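O-succinylbenzoate synthase (Synechococcus elongatus, PDB 2OZT) converts 2-succinyl-6-hydroxy-2,4-cyclohexadiene-1-carboxylate to 2-succinylbenzoate by loss of water, a divalent-metal-dependent step on the way to phylloquinone. Local coordinates at residues D173-T176 against A177-F181; W180-W183 against L184-G188; G117-A120 against L121-W124. One frame throughout, in Å; residues are numbered along the deposited sequence. Where two conformers were deposited one is given.

Interaction 1 of 3, residues D173-T176 against A177-F181; sequences DRAT and ANRWF. With PO4 (phosphate ion), chain C.
T176 and R179 meet one helical turn apart, near the start of helix 174-187. The R179 side chain runs back toward the N-terminal end of the helix. Its CB rests against the carbonyl oxygens of A175 and T176. CG comes closer still, 3.4 Å from A175 O. The chain then bends at chi3 (-49°), which lays the guanidinium over the first turn with one face on T176 CA. NH1 touches A175 CB. R179 NH2 ends 3.6 Å from T176 OG1.

That hydroxyl is hydrogen-bonded to D173, the N-cap residue. D173 OD1 accepts from T176 N at 2.9 Å, nearly along its own C-O axis. It also accepts from T176 OG1 at 2.8 Å, and this donor stands above the carboxylate plane, 44° out of it. Two bonds thus grip one oxygen and tie the cap to the first turn. Helix 174-187 is the connection of a beta-alpha-beta unit between strands 163-167 and 192-196, in the barrel domain of this enolase-superfamily enzyme. Regular bonds carry the turn onward, among them A177 N to D173 O and W180 N to T176 O.

The T176 and W180 side chains lie side by side and point the same way, with T176 CG2 3.9 Å from W180 CD1. T176 O sits at the edge of the indole, near its plane. The ring itself stacks on W172 and packs against helix 144-157.

A phosphate ion, probably from the crystallisation liquor, sits at the helix start. R174 N donates to phosphate O4 at 2.9 Å. R174 NE and NH2 both donate to phosphate O2, each at 3.0 Å, and O2 lies in the guanidinium plane. Q203 also bonds this ion.

Interaction 2 of 3, residues W180-W183 against L184-G188; sequences WFAW and LDRHG
W180 to H187 form the last two turns of helix 174-187, and each backbone N-H from L184 to H187 bonds the carbonyl four residues back. The last of these bonds, H187 N to W183 O, is short at 2.8 Å but bent, with 136° at the hydrogen. G188 then leaves helical geometry.

W183 and L184 carry much of the side-chain contact. W183 CG stands anti to the backbone N (chi1 -171°), and this brings the indole alongside the next turn. H187 CB lies over one face, 3.5 Å from the centroid of the six-membered ring of W183, as a CH-pi contact. The imidazole is oblique to the five-membered ring, with planes at 42°. H187 CD2 comes 3.3 Å from W183 NE1. L184 CD2 meets the same indole at its edge, in plane, 3.9 Å from W183 CE3.

L184 CG and CD1 also reach W180 CE3, and CD1 touches the F181 ring. R186 sets its guanidinium steeply to the W183 ring. One face of it rests on A182 O and W183 CA. D185 OD1 bonds T215 OG1 beyond the helix.

L184 and F181 both pack on V195 of strand 192-196, while W180 and W183 lean on helix 144-157. This is the outer helix of a beta-alpha-beta unit in a TIM-barrel-like enolase-superfamily domain, its inner face laid on the strand that carries the magnesium ligand E196.

Interaction 3 of 3, residues G117-A120 against L121-W124; sequences GQAA and LEQW
The W124 indole meets A120 O at its edge, in plane, with CD1 3.4 Å from that oxygen. Its CG takes the position between backbone N and carbonyl carbon (chi1 63°), which turns CD1 back toward A120. The W124 side chain also touches L114, F135 and L154, among others. The Q123 amide has its NE2 3.6 Å from A119 CB, while its OE1 accepts from the backbone N of G115, the residue just past strand 112-114. Q123 CG presses on A119 O at 3.2 Å.

The E122 side chain also comes back over A119. Its CG is 3.2 Å from A119 O, and OE2 nears A119 CA. OE1 takes a hydrogen bond from a water, which donates to Q118 O as well, each at 2.8 Å. The water thus bridges the carboxylate to the start of the turn.

Here the chain leaves strand 112-114 of the barrel and enters helix 120-129. The entry is a 3-10 turn at 118-119. L121 N bonds Q118 O and E122 N bonds A119 O, both three residues back. The donors stand 47° and 51° above the carbonyl planes. Q123 N to A120 O is weak at 3.5 Å.

L121 sets its CB and CG against Q118 O. Its side chain packs on I150, A153 and L154 of helix 144-157, while A120 CB turns to the barrel and touches L114 and W137.

How the interactions relate
Interactions 1 and 2 overlap along helix 174-187, sharing W180 and F181. Their centres are about 10 Å apart. Interaction 3 belongs to helix 120-129 and touches neither; its nearest atoms are about 10 Å from each. Helix 144-157 receives side chains from all three. Interactions 1 and 2 are partly buried, while interaction 3 is a surface contact. The chemistry follows position. Interaction 1 is mainly polar, with a side-chain cap and a bound anion at the helix start. Interaction 2, at the other end, is largely aromatic and aliphatic. Interaction 3 combines three-residue backbone bonds with a water bridge.

Interaction 1 of 3, residues D173-T176 against A177-F181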
loop_
_atom_site.group_PDB
_atom_site.type_symbol
_atom_site.label_atom_id
_atom_site.label_comp_id
_atom_site.label_asym_id
_atom_site.label_seq_id
_atom_site.Cartn_x
_atom_site.Cartn_y
_atom_site.Cartn_z
ATOM N N ASP A 173 -15.259 -6.794 -16.142
ATOM C CA ASP A 173 -15.266 -6.142 -17.455
ATOM C C ASP A 173 -16.138 -4.885 -17.420
ATOM O O ASP A 173 -16.774 -4.580 -16.421
ATOM C CB ASP A 173 -15.627 -7.095 -18.610
ATOM C CG ASP A 173 -17.022 -7.656 -18.537
ATOM O OD1 ASP A 173 -17.959 -7.021 -17.992
ATOM O OD2 ASP A 173 -17.198 -8.768 -19.101
ATOM N N ARG A 174 -16.096 -4.116 -18.492
ATOM C CA ARG A 174 -16.694 -2.806 -18.452
ATOM C C ARG A 174 -18.229 -2.885 -18.253
ATOM O O ARG A 174 -18.804 -2.122 -17.493
ATOM C CB ARG A 174 -16.338 -2.012 -19.720
ATOM C CG ARG A 174 -14.848 -1.605 -19.841
ATOM C CD ARG A 174 -14.519 -0.971 -21.208
ATOM N NE ARG A 174 -14.675 -2.010 -22.234
ATOM C CZ ARG A 174 -15.499 -1.931 -23.280
ATOM N NH1 ARG A 174 -16.200 -0.834 -23.501
ATOM N NH2 ARG A 174 -15.596 -2.969 -24.111
ATOM N N ALA A 175 -18.897 -3.822 -18.935
ATOM C CA ALA A 175 -20.358 -3.883 -18.800
ATOM C C ALA A 175 -20.731 -4.299 -17.370
ATOM O O ALA A 175 -21.679 -3.792 -16.810
ATOM C CB ALA A 175 -20.901 -4.891 -19.798
ATOM N N THR A 176 -19.971 -5.240 -16.804
ATOM C CA THR A 176 -20.176 -5.669 -15.412
ATOM C C THR A 176 -19.989 -4.513 -14.413
ATOM O O THR A 176 -20.776 -4.357 -13.485
ATOM C CB THR A 176 -19.228 -6.830 -15.048
ATOM O OG1 THR A 176 -19.558 -7.948 -15.884
ATOM C CG2 THR A 176 -19.353 -7.278 -13.555
ATOM N N ALA A 177 -18.921 -3.728 -14.594
ATOM C CA ALA A 177 -18.682 -2.593 -13.721
ATOM C C ALA A 177 -19.867 -1.644 -13.787
ATOM O O ALA A 177 -20.369 -1.162 -12.774
ATOM C CB ALA A 177 -17.401 -1.860 -14.145
ATOM N N ASN A 178 -20.327 -1.364 -15.001
ATOM C CA ASN A 178 -21.436 -0.456 -15.145
ATOM C C ASN A 178 -22.713 -0.936 -14.442
ATOM O O ASN A 178 -23.397 -0.142 -13.788
ATOM C CB ASN A 178 -21.661 -0.178 -16.618
ATOM C CG ASN A 178 -22.209 1.173 -16.840
ATOM O OD1 ASN A 178 -21.481 2.114 -17.146
ATOM N ND2 ASN A 178 -23.503 1.310 -16.644
ATOM N N ARG A 179 -22.990 -2.244 -14.551
ATOM C CA ARG A 179 -24.166 -2.829 -13.874
ATOM C C ARG A 179 -24.012 -2.734 -12.345
ATOM O O ARG A 179 -24.961 -2.395 -11.631
ATOM C CB ARG A 179 -24.384 -4.267 -14.316
ATOM C CG ARG A 179 -24.913 -4.357 -15.762
ATOM C CD ARG A 179 -25.638 -5.694 -16.050
ATOM N NE ARG A 179 -24.834 -6.844 -15.606
ATOM C CZ ARG A 179 -23.763 -7.312 -16.249
ATOM N NH1 ARG A 179 -23.359 -6.756 -17.383
ATOM N NH2 ARG A 179 -23.089 -8.349 -15.750
ATOM N N TRP A 180 -22.786 -2.972 -11.841
ATOM C CA TRP A 180 -22.510 -2.822 -10.416
ATOM C C TRP A 180 -22.710 -1.407 -9.903
ATOM O O TRP A 180 -23.316 -1.189 -8.850
ATOM C CB TRP A 180 -21.068 -3.235 -10.137
ATOM C CG TRP A 180 -20.907 -4.594 -9.503
ATOM C CD1 TRP A 180 -20.446 -5.722 -10.098
ATOM C CD2 TRP A 180 -21.141 -4.919 -8.133
ATOM N NE1 TRP A 180 -20.380 -6.760 -9.171
ATOM C CE2 TRP A 180 -20.801 -6.279 -7.960
ATOM C CE3 TRP A 180 -21.574 -4.180 -7.030
ATOM C CZ2 TRP A 180 -20.909 -6.929 -6.695
ATOM C CZ3 TRP A 180 -21.711 -4.832 -5.797
ATOM C CH2 TRP A 180 -21.342 -6.170 -5.640
ATOM N N PHE A 181 -22.244 -0.420 -10.662
ATOM C CA PHE A 181 -22.433 0.940 -10.210
ATOM C C PHE A 181 -23.896 1.362 -10.220
ATOM O O PHE A 181 -24.306 2.136 -9.377
ATOM C CB PHE A 181 -21.528 1.916 -10.971
ATOM C CG PHE A 181 -20.090 1.846 -10.504
ATOM C CD1 PHE A 181 -19.767 2.274 -9.225
ATOM C CD2 PHE A 181 -19.097 1.343 -11.322
ATOM C CE1 PHE A 181 -18.449 2.176 -8.759
ATOM C CE2 PHE A 181 -17.793 1.246 -10.873
ATOM C CZ PHE A 181 -17.476 1.649 -9.585
HETATM P P PO4 C . -14.140 -5.656 -21.836
HETATM O O1 PO4 C . -13.134 -6.761 -21.623
HETATM O O2 PO4 C . -13.568 -4.767 -22.914
HETATM O O3 PO4 C . -15.521 -6.171 -22.237
HETATM O O4 PO4 C . -14.284 -4.793 -20.615
#

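Interaction 2 of 3, residues W180-W183 against L184-G188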
loop_
_atom_site.group_PDB
_atom_site.type_symbol
_atom_site.label_atom_id
_atom_site.label_comp_id
_atom_site.label_asym_id
_atom_site.label_seq_id
_atom_site.Cartn_x
_atom_site.Cartn_y
_atom_site.Cartn_z
ATOM N N TRP A 180 -22.786 -2.972 -11.841
ATOM C CA TRP A 180 -22.510 -2.822 -10.416
ATOM C C TRP A 180 -22.710 -1.407 -9.903
ATOM O O TRP A 180 -23.316 -1.189 -8.850
ATOM C CB TRP A 180 -21.068 -3.235 -10.137
ATOM C CG TRP A 180 -20.907 -4.594 -9.503
ATOM C CD1 TRP A 180 -20.446 -5.722 -10.098
ATOM C CD2 TRP A 180 -21.141 -4.919 -8.133
ATOM N NE1 TRP A 180 -20.380 -6.760 -9.171
ATOM C CE2 TRP A 180 -20.801 -6.279 -7.960
ATOM C CE3 TRP A 180 -21.574 -4.180 -7.030
ATOM C CZ2 TRP A 180 -20.909 -6.929 -6.695
ATOM C CZ3 TRP A 180 -21.711 -4.832 -5.797
ATOM C CH2 TRP A 180 -21.342 -6.170 -5.640
ATOM N N PHE A 181 -22.244 -0.420 -10.662
ATOM C CA PHE A 181 -22.433 0.940 -10.210
ATOM C C PHE A 181 -23.896 1.362 -10.220
ATOM O O PHE A 181 -24.306 2.136 -9.377
ATOM C CB PHE A 181 -21.528 1.916 -10.971
ATOM C CG PHE A 181 -20.090 1.846 -10.504
ATOM C CD1 PHE A 181 -19.767 2.274 -9.225
ATOM C CD2 PHE A 181 -19.097 1.343 -11.322
ATOM C CE1 PHE A 181 -18.449 2.176 -8.759
ATOM C CE2 PHE A 181 -17.793 1.246 -10.873
ATOM C CZ PHE A 181 -17.476 1.649 -9.585
ATOM N N ALA A 182 -24.655 0.804 -11.154
ATOM C CA ALA A 182 -26.114 1.113 -11.223
ATOM C C ALA A 182 -26.798 0.470 -10.017
ATOM O O ALA A 182 -27.642 1.109 -9.359
ATOM C CB ALA A 182 -26.698 0.620 -12.508
ATOM N N TRP A 183 -26.413 -0.765 -9.683
ATOM C CA TRP A 183 -26.936 -1.428 -8.481
ATOM C C TRP A 183 -26.595 -0.644 -7.226
ATOM O O TRP A 183 -27.433 -0.460 -6.331
ATOM C CB TRP A 183 -26.374 -2.843 -8.346
ATOM C CG TRP A 183 -27.029 -3.659 -7.243
ATOM C CD1 TRP A 183 -28.076 -4.518 -7.390
ATOM C CD2 TRP A 183 -26.652 -3.716 -5.863
ATOM N NE1 TRP A 183 -28.376 -5.112 -6.187
ATOM C CE2 TRP A 183 -27.532 -4.627 -5.226
ATOM C CE3 TRP A 183 -25.669 -3.088 -5.097
ATOM C CZ2 TRP A 183 -27.468 -4.907 -3.864
ATOM C CZ3 TRP A 183 -25.592 -3.380 -3.723
ATOM C CH2 TRP A 183 -26.486 -4.290 -3.126
ATOM N N LEU A 184 -25.356 -0.160 -7.145
ATOM C CA LEU A 184 -24.931 0.565 -5.952
ATOM C C LEU A 184 -25.681 1.890 -5.799
ATOM O O LEU A 184 -25.958 2.334 -4.686
ATOM C CB LEU A 184 -23.407 0.791 -5.954
ATOM C CG LEU A 184 -22.562 -0.442 -5.631
ATOM C CD1 LEU A 184 -21.109 -0.212 -6.039
ATOM C CD2 LEU A 184 -22.600 -0.820 -4.131
ATOM N N ASP A 185 -25.995 2.518 -6.921
ATOM C CA ASP A 185 -26.827 3.726 -6.876
ATOM C C ASP A 185 -28.206 3.425 -6.276
ATOM O O ASP A 185 -28.721 4.202 -5.464
ATOM C CB ASP A 185 -26.953 4.351 -8.255
ATOM C CG ASP A 185 -27.672 5.664 -8.210
ATOM O OD1 ASP A 185 -27.122 6.613 -7.607
ATOM O OD2 ASP A 185 -28.807 5.723 -8.740
ATOM N N ARG A 186 -28.801 2.301 -6.652
ATOM C CA ARG A 186 -30.116 1.930 -6.127
ATOM C C ARG A 186 -30.105 1.400 -4.686
ATOM O O ARG A 186 -31.058 1.641 -3.929
ATOM C CB ARG A 186 -30.770 0.865 -7.016
ATOM C CG ARG A 186 -30.893 1.232 -8.490
ATOM C CD ARG A 186 -31.782 0.247 -9.246
ATOM N NE ARG A 186 -31.216 -1.104 -9.297
ATOM C CZ ARG A 186 -30.467 -1.567 -10.292
ATOM N NH1 ARG A 186 -30.183 -0.791 -11.331
ATOM N NH2 ARG A 186 -29.995 -2.802 -10.244
ATOM N N HIS A 187 -29.061 0.655 -4.321
ATOM C CA HIS A 187 -29.072 -0.203 -3.124
ATOM C C HIS A 187 -27.929 0.066 -2.150
ATOM O O HIS A 187 -27.851 -0.528 -1.057
ATOM C CB HIS A 187 -29.015 -1.670 -3.547
ATOM C CG HIS A 187 -30.164 -2.088 -4.406
ATOM N ND1 HIS A 187 -31.458 -2.140 -3.935
ATOM C CD2 HIS A 187 -30.219 -2.468 -5.703
ATOM C CE1 HIS A 187 -32.264 -2.524 -4.910
ATOM N NE2 HIS A 187 -31.538 -2.733 -5.993
ATOM N N GLY A 188 -27.016 0.918 -2.577
ATOM C CA GLY A 188 -25.924 1.337 -1.747
ATOM C C GLY A 188 -26.377 2.220 -0.604
ATOM O O GLY A 188 -27.552 2.537 -0.431
#

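Interaction 3 of 3, residues G117-A120 against L121-W124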
loop_
_atom_site.group_PDB
_atom_site.type_symbol
_atom_site.label_atom_id
_atom_site.label_comp_id
_atom_site.label_asym_id
_atom_site.label_seq_id
_atom_site.Cartn_x
_atom_site.Cartn_y
_atom_site.Cartn_z
ATOM N N GLY A 117 -16.895 -13.868 -0.928
ATOM C CA GLY A 117 -18.082 -14.667 -0.679
ATOM C C GLY A 117 -18.728 -14.496 0.661
ATOM O O GLY A 117 -18.532 -13.488 1.343
ATOM N N GLN A 118 -19.480 -15.516 1.057
ATOM C CA GLN A 118 -20.321 -15.464 2.220
ATOM C C GLN A 118 -19.509 -15.318 3.504
ATOM O O GLN A 118 -20.069 -14.934 4.545
ATOM C CB GLN A 118 -21.136 -16.760 2.279
ATOM C CG GLN A 118 -22.599 -16.543 2.253
ATOM C CD GLN A 118 -23.361 -17.829 1.983
ATOM O OE1 GLN A 118 -23.177 -18.483 0.943
ATOM N NE2 GLN A 118 -24.226 -18.194 2.912
ATOM N N ALA A 119 -18.210 -15.599 3.401
ATOM C CA ALA A 119 -17.232 -15.450 4.517
ATOM C C ALA A 119 -17.336 -14.084 5.155
ATOM O O ALA A 119 -17.181 -13.933 6.390
ATOM C CB ALA A 119 -15.833 -15.661 4.035
ATOM N N ALA A 120 -17.563 -13.068 4.334
ATOM C CA ALA A 120 -17.660 -11.705 4.838
ATOM C C ALA A 120 -18.646 -11.587 5.994
ATOM O O ALA A 120 -18.445 -10.773 6.898
ATOM C CB ALA A 120 -18.021 -10.747 3.732
ATOM N N LEU A 121 -19.722 -12.391 5.952
ATOM C CA LEU A 121 -20.798 -12.235 6.911
ATOM C C LEU A 121 -20.429 -12.758 8.304
ATOM O O LEU A 121 -21.125 -12.452 9.261
ATOM C CB LEU A 121 -22.059 -12.955 6.398
ATOM C CG LEU A 121 -22.587 -12.434 5.069
ATOM C CD1 LEU A 121 -23.807 -13.314 4.685
ATOM C CD2 LEU A 121 -23.014 -10.998 5.181
ATOM N N GLU A 122 -19.318 -13.488 8.398
ATOM C CA GLU A 122 -18.949 -14.093 9.677
ATOM C C GLU A 122 -17.589 -13.577 10.128
ATOM O O GLU A 122 -17.146 -13.894 11.239
ATOM C CB GLU A 122 -18.912 -15.634 9.600
ATOM C CG GLU A 122 -17.790 -16.152 8.685
ATOM C CD GLU A 122 -18.053 -17.505 8.016
ATOM O OE1 GLU A 122 -19.213 -17.979 8.004
ATOM O OE2 GLU A 122 -17.100 -18.054 7.431
ATOM N N GLN A 123 -16.937 -12.765 9.295
ATOM C CA GLN A 123 -15.557 -12.343 9.589
ATOM C C GLN A 123 -15.408 -10.918 10.112
ATOM O O GLN A 123 -14.304 -10.542 10.526
ATOM C CB GLN A 123 -14.657 -12.463 8.355
ATOM C CG GLN A 123 -14.354 -13.905 7.956
ATOM C CD GLN A 123 -13.448 -13.996 6.743
ATOM O OE1 GLN A 123 -13.042 -12.982 6.153
ATOM N NE2 GLN A 123 -13.134 -15.233 6.342
ATOM N N TRP A 124 -16.458 -10.130 10.112
ATOM C CA TRP A 124 -16.318 -8.719 10.542
ATOM C C TRP A 124 -16.386 -8.567 12.051
ATOM O O TRP A 124 -15.794 -7.620 12.617
ATOM C CB TRP A 124 -17.389 -7.826 9.868
ATOM C CG TRP A 124 -18.835 -8.133 10.197
ATOM C CD1 TRP A 124 -19.711 -8.872 9.461
ATOM C CD2 TRP A 124 -19.557 -7.649 11.333
ATOM N NE1 TRP A 124 -20.936 -8.867 10.078
ATOM C CE2 TRP A 124 -20.865 -8.140 11.243
ATOM C CE3 TRP A 124 -19.196 -6.855 12.444
ATOM C CZ2 TRP A 124 -21.835 -7.858 12.205
ATOM C CZ3 TRP A 124 -20.140 -6.582 13.405
ATOM C CH2 TRP A 124 -21.459 -7.085 13.279
HETATM O O HOH W 1 -21.126 -16.759 6.402
#